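Local coordinates for protein aminotransferase (Helicobacter pylori, PDB 2FNU) that catalyses the PLP-dependent amino transfer from glutamate to a UDP-linked 4-keto sugar, the second step in making pseudaminic acid for flagellin modification, at residues 150-155 / 171-176. Residues are numbered along the deposited sequence; the frame is centred on the assembly and turned at random.
With PMP (4'-deoxy-4'-aminopyridoxal-5'-phosphate), chain E.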
ATOM      1  N   SER B 150      14.627  16.639  14.478  1.00 14.80           N
ATOM      2  CA  SER B 150      14.940  15.393  13.793  1.00 13.90           C
ATOM      3  C   SER B 150      15.288  15.670  12.342  1.00 12.17           C
ATOM      4  O   SER B 150      14.597  16.438  11.670  1.00 13.60           O
ATOM      5  CB  SER B 150      13.742  14.449  13.837  1.00 14.99           C
ATOM      6  OG  SER B 150      13.461  14.069  15.175  1.00 15.89           O
ATOM      7  N   PHE B 151      16.363  15.027  11.882  1.00 12.38           N
ATOM      8  CA  PHE B 151      16.760  15.046  10.461  1.00 13.06           C
ATOM      9  C   PHE B 151      16.130  13.826   9.790  1.00 13.46           C
ATOM     10  O   PHE B 151      16.468  12.693  10.127  1.00 13.38           O
ATOM     11  CB  PHE B 151      18.298  15.024  10.381  1.00 14.60           C
ATOM     12  CG  PHE B 151      18.880  14.884   8.993  1.00 15.25           C
ATOM     13  CD1 PHE B 151      20.193  14.451   8.847  1.00 15.29           C
ATOM     14  CD2 PHE B 151      18.160  15.222   7.848  1.00 14.48           C
ATOM     15  CE1 PHE B 151      20.775  14.314   7.578  1.00 16.06           C
ATOM     16  CE2 PHE B 151      18.746  15.079   6.574  1.00 13.91           C
ATOM     17  CZ  PHE B 151      20.054  14.631   6.457  1.00 15.37           C
ATOM     18  N   LEU B 152      15.201  14.070   8.864  1.00 12.50           N
ATOM     19  CA  LEU B 152      14.559  12.995   8.102  1.00 13.01           C
ATOM     20  C   LEU B 152      14.950  13.168   6.637  1.00 12.57           C
ATOM     21  O   LEU B 152      15.026  14.286   6.139  1.00 13.84           O
ATOM     22  CB  LEU B 152      13.033  13.037   8.244  1.00 11.40           C
ATOM     23  CG  LEU B 152      12.494  13.122   9.682  1.00 12.19           C
ATOM     24  CD1 LEU B 152      10.977  13.296   9.703  1.00 14.02           C
ATOM     25  CD2 LEU B 152      12.925  11.886  10.467  1.00 13.21           C
ATOM     26  N   SER B 153      15.234  12.062   5.954  1.00 12.29           N
ATOM     27  CA  SER B 153      15.748  12.148   4.585  1.00 10.88           C
ATOM     28  C   SER B 153      14.847  11.397   3.603  1.00 10.95           C
ATOM     29  O   SER B 153      14.714  10.177   3.722  1.00 13.83           O
ATOM     30  CB  SER B 153      17.155  11.550   4.526  1.00 13.51           C
ATOM     31  OG  SER B 153      17.737  11.657   3.216  1.00 13.20           O
ATOM     32  N   ASP B 154      14.228  12.118   2.666  1.00 11.20           N
ATOM     33  CA  ASP B 154      13.550  11.468   1.544  1.00 11.10           C
ATOM     34  C   ASP B 154      14.597  11.177   0.466  1.00 11.93           C
ATOM     35  O   ASP B 154      14.891  12.015  -0.404  1.00 12.49           O
ATOM     36  CB  ASP B 154      12.390  12.325   1.006  1.00 10.42           C
ATOM     37  CG  ASP B 154      11.641  11.619  -0.106  1.00 12.70           C
ATOM     38  OD1 ASP B 154      10.580  12.116  -0.518  1.00 13.65           O
ATOM     39  OD2 ASP B 154      12.127  10.540  -0.550  1.00 12.24           O
ATOM     40  N   SER B 155      15.185   9.991   0.579  1.00  9.96           N
ATOM     41  CA  SER B 155      16.240   9.525  -0.311  1.00 11.35           C
ATOM     42  C   SER B 155      15.633   8.643  -1.402  1.00 11.61           C
ATOM     43  O   SER B 155      16.295   7.752  -1.928  1.00 11.19           O
ATOM     44  CB  SER B 155      17.311   8.775   0.495  1.00 12.58           C
ATOM     45  OG  SER B 155      17.950   9.684   1.401  1.00 12.74           O
ATOM     46  N   PHE B 171      22.611   8.556   7.414  1.00 14.84           N
ATOM     47  CA  PHE B 171      22.981   9.890   7.913  1.00 14.93           C
ATOM     48  C   PHE B 171      21.915  10.577   8.756  1.00 15.34           C
ATOM     49  O   PHE B 171      22.224  11.437   9.592  1.00 16.42           O
ATOM     50  CB  PHE B 171      23.335  10.830   6.763  1.00 15.85           C
ATOM     51  CG  PHE B 171      24.463  10.350   5.896  1.00 18.01           C
ATOM     52  CD1 PHE B 171      24.265  10.149   4.537  1.00 14.72           C
ATOM     53  CD2 PHE B 171      25.729  10.127   6.430  1.00 25.36           C
ATOM     54  CE1 PHE B 171      25.298   9.699   3.712  1.00 15.26           C
ATOM     55  CE2 PHE B 171      26.781   9.693   5.610  1.00 25.41           C
ATOM     56  CZ  PHE B 171      26.566   9.481   4.256  1.00 18.07           C
ATOM     57  N   ALA B 172      20.660  10.258   8.484  1.00 14.31           N
ATOM     58  CA  ALA B 172      19.543  10.933   9.115  1.00 14.18           C
ATOM     59  C   ALA B 172      18.972  10.036  10.215  1.00 12.10           C
ATOM     60  O   ALA B 172      19.368   8.873  10.351  1.00 14.53           O
ATOM     61  CB  ALA B 172      18.482  11.216   8.065  1.00 14.01           C
ATOM     62  N   LEU B 173      18.037  10.563  11.006  1.00 12.01           N
ATOM     63  CA  LEU B 173      17.327   9.719  11.961  1.00 11.29           C
ATOM     64  C   LEU B 173      16.762   8.503  11.228  1.00 11.87           C
ATOM     65  O   LEU B 173      16.862   7.360  11.705  1.00 13.40           O
ATOM     66  CB  LEU B 173      16.207  10.506  12.644  1.00 12.05           C
ATOM     67  CG  LEU B 173      15.314   9.653  13.542  1.00 14.19           C
ATOM     68  CD1 LEU B 173      16.133   8.960  14.666  1.00 15.43           C
ATOM     69  CD2 LEU B 173      14.192  10.485  14.131  1.00 15.40           C
ATOM     70  N   ALA B 174      16.175   8.758  10.062  1.00 13.07           N
ATOM     71  CA  ALA B 174      15.744   7.680   9.184  1.00 11.82           C
ATOM     72  C   ALA B 174      15.700   8.218   7.767  1.00 12.21           C
ATOM     73  O   ALA B 174      15.553   9.434   7.572  1.00 12.59           O
ATOM     74  CB  ALA B 174      14.371   7.166   9.605  1.00 12.03           C
ATOM     75  N   SER B 175      15.805   7.306   6.803  1.00 11.72           N
ATOM     76  CA  SER B 175      15.795   7.664   5.390  1.00 10.78           C
ATOM     77  C   SER B 175      14.830   6.769   4.624  1.00 11.50           C
ATOM     78  O   SER B 175      14.667   5.597   4.957  1.00 11.39           O
ATOM     79  CB  SER B 175      17.196   7.512   4.800  1.00 12.06           C
ATOM     80  OG  SER B 175      18.140   8.315   5.519  1.00 11.17           O
ATOM     81  N   VAL B 176      14.208   7.335   3.602  1.00  9.32           N
ATOM     82  CA  VAL B 176      13.232   6.598   2.794  1.00 10.85           C
ATOM     83  C   VAL B 176      13.809   6.360   1.407  1.00 11.51           C
ATOM     84  O   VAL B 176      14.427   7.253   0.840  1.00 10.38           O
ATOM     85  CB  VAL B 176      11.915   7.385   2.693  1.00 10.84           C
ATOM     86  CG1 VAL B 176      10.980   6.814   1.605  1.00 12.84           C
ATOM     87  CG2 VAL B 176      11.248   7.429   4.079  1.00 12.77           C
TER
HETATM   88  N1  PMP E 903       9.573  11.114  -2.805  1.00 12.06           N
HETATM   89  C2  PMP E 903      10.187  11.384  -4.000  1.00 11.92           C
HETATM   90  C2A PMP E 903      11.359  12.337  -4.012  1.00 14.52           C
HETATM   91  C3  PMP E 903       9.719  10.763  -5.166  1.00 14.41           C
HETATM   92  O3  PMP E 903      10.335  10.991  -6.364  1.00 17.19           O
HETATM   93  C4  PMP E 903       8.610   9.885  -5.119  1.00 12.32           C
HETATM   94  C4A PMP E 903       8.029   9.269  -6.373  1.00 18.26           C
HETATM   95  N4A PMP E 903       8.143  10.140  -7.522  1.00 23.43           N
HETATM   96  C5  PMP E 903       8.046   9.581  -3.875  1.00 10.71           C
HETATM   97  C6  PMP E 903       8.586  10.165  -2.730  1.00 14.69           C
HETATM   98  C5A PMP E 903       6.882   8.616  -3.737  1.00 14.45           C
HETATM   99  O4P PMP E 903       7.410   7.312  -3.893  1.00 12.94           O
HETATM  100  P   PMP E 903       6.433   6.100  -4.325  1.00 12.08           P
HETATM  101  O1P PMP E 903       6.154   6.296  -5.797  1.00 15.04           O
HETATM  102  O2P PMP E 903       7.247   4.859  -4.109  1.00 11.87           O
HETATM  103  O3P PMP E 903       5.200   6.124  -3.465  1.00 11.88           O
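Two parallel strands of the central mixed sheet of this PLP-dependent aminotransferase, 150-154 and 174-178, pair here, and the first delivers an aspartate to the cofactor. The donor alternates between the two segments from one bond to the next. Leu173 N reaches Phe151 O at 2.8 Å, a bent bond (138° at the hydrogen). Ser153 is then gripped at both ends: its N donates to Ala174 O at 3.1 Å, in the plane of that carbonyl, and its O accepts Val176 N at 2.9 Å, nearly along the C=O axis. A weak bond, Ser155 N to Val176 O (119° at the hydrogen), follows. On the other side of strand 150-154, Ser150, Leu152 and Asp154 bond to strand 122-128. Leu173 O accepts from Thr195 OG1 and Phe171 O from Gln141 NE2, while Ser175 OG bonds weakly to Gly169 O.

The CB of Ala172 sits over one face of the Phe151 ring, 3.7 Å from its centroid, a CH-pi contact. The hydroxyls of Ser153 and Ser155 lie 2.7 Å apart, and Ser155 OG also bonds to Asp129. Asp154, between them in sequence, turns to the opposite face of the sheet from Ser153, the one shared with Val176. Its OD2 bonds to Ser156 and OD1 to Thr87, which probably holds the carboxylate in orientation; its charge would probably keep the pyridine nitrogen protonated, with OD1 lying 2.7 Å from PMP N1.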